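Local coordinates for uncharacterized protein VP0806 (Vibrio parahaemolyticus, PDB 2R5S) that is of unknown function; this tetratricopeptide-repeat part belongs to a thioredoxin-domain protein that may have protein-disulfide reductase activity, at residues 89-92 with 93-96. Sequence-based numbering, arbitrary orientation.
Sequences AESP and ELKR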
# COMPACT_ATOMS: atom_id res chain seq x y z
N ALA A 89 -13.10 0.40 1.28
CA ALA A 89 -12.53 0.96 0.06
C ALA A 89 -13.59 1.26 -1.03
O ALA A 89 -13.30 1.97 -1.98
CB ALA A 89 -11.43 0.04 -0.48
N GLU A 90 -14.80 0.73 -0.90
CA GLU A 90 -15.91 1.16 -1.76
C GLU A 90 -16.99 1.89 -0.94
O GLU A 90 -18.03 1.33 -0.65
CB GLU A 90 -16.58 -0.03 -2.47
CG GLU A 90 -16.28 -0.18 -3.96
CD GLU A 90 -15.45 -1.43 -4.24
OE1 GLU A 90 -14.21 -1.37 -4.08
OE2 GLU A 90 -16.06 -2.49 -4.60
N SER A 91 -16.73 3.14 -0.59
CA SER A 91 -17.72 3.95 0.13
C SER A 91 -18.64 4.80 -0.80
O SER A 91 -18.29 5.06 -1.97
CB SER A 91 -17.02 4.81 1.17
OG SER A 91 -16.23 5.79 0.57
N PRO A 92 -19.85 5.19 -0.31
CA PRO A 92 -20.64 6.09 -1.15
C PRO A 92 -19.82 7.34 -1.43
O PRO A 92 -19.79 7.82 -2.57
CB PRO A 92 -21.91 6.40 -0.32
CG PRO A 92 -21.68 5.84 1.04
CD PRO A 92 -20.57 4.81 0.93
N GLU A 93 -19.08 7.80 -0.43
CA GLU A 93 -18.25 8.97 -0.60
C GLU A 93 -17.33 8.81 -1.79
O GLU A 93 -17.28 9.67 -2.64
CB GLU A 93 -17.41 9.26 0.64
CG GLU A 93 -16.89 10.68 0.62
CD GLU A 93 -18.05 11.70 0.64
OE1 GLU A 93 -19.04 11.50 1.41
OE2 GLU A 93 -17.98 12.70 -0.12
N LEU A 94 -16.62 7.69 -1.86
CA LEU A 94 -15.63 7.52 -2.93
C LEU A 94 -16.31 7.58 -4.25
O LEU A 94 -15.84 8.28 -5.16
CB LEU A 94 -14.84 6.21 -2.79
CG LEU A 94 -13.89 6.28 -1.58
CD1 LEU A 94 -13.43 4.88 -1.23
CD2 LEU A 94 -12.70 7.22 -1.85
N LYS A 95 -17.42 6.84 -4.33
CA LYS A 95 -18.32 6.83 -5.48
C LYS A 95 -18.69 8.24 -6.00
O LYS A 95 -18.48 8.53 -7.19
CB LYS A 95 -19.60 6.04 -5.14
CG LYS A 95 -19.86 4.90 -6.12
CD LYS A 95 -18.60 4.01 -6.22
CE LYS A 95 -18.26 3.48 -7.67
NZ LYS A 95 -17.53 4.43 -8.62
N ARG A 96 -19.21 9.09 -5.11
CA ARG A 96 -19.58 10.45 -5.51
C ARG A 96 -18.42 11.31 -6.05
O ARG A 96 -18.55 11.93 -7.11
CB ARG A 96 -20.35 11.17 -4.41
CG ARG A 96 -19.63 11.44 -3.12
CD ARG A 96 -20.41 12.49 -2.26
NE ARG A 96 -20.33 13.84 -2.79
CZ ARG A 96 -19.29 14.67 -2.61
NH1 ARG A 96 -19.30 15.87 -3.17
NH2 ARG A 96 -18.23 14.33 -1.90
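S91 caps the start of helix 92-103 with its hydroxyl: OG accepts from the backbone N-H of L94 over 3.1 Å, with an N-H...O angle of 155°. With chi1 at 68°, OG is staggered between the two main-chain bonds of S91 and faces the first turn of the helix. This amide lies too early in the helix to find an ordinary i-4 acceptor within it, and the serine oxygen supplies one. The same OG rests against the branch of the leucine, 3.2 Å from L94 CG. The following two amides are served by main-chain oxygens: K95 N donates to S91 O at 3.1 Å in an almost straight bond (175°), and R96 N to P92 O at 2.9 Å. P92, in the first turn, has no N-H of its own, so its nitrogen needs no acceptor there.

Within the first turn, the side chains of E93 and R96 form an i to i+3 salt bridge between E93 OE2 and R96 NH2, modelled at a very short 2.4 Å, a value to be read with caution. The arginine also has a weak, long ion pair with E100, while the bent chain of K95 carries its ammonium forward to a salt bridge with E98 and a hydrogen bond with Q99.

L94 is the buried residue here and packs against Q117 and Y118 of helix 108-120 and against V121. Its CD1 comes within 3.0 Å of A89 O, a carbonyl that R123 satisfies by a hydrogen bond. The arrangement is a side-chain N-cap after a short interhelical loop, joining helix 73-88 to helix 92-103 in an all-helical array consistent with the tetratricopeptide-repeat family.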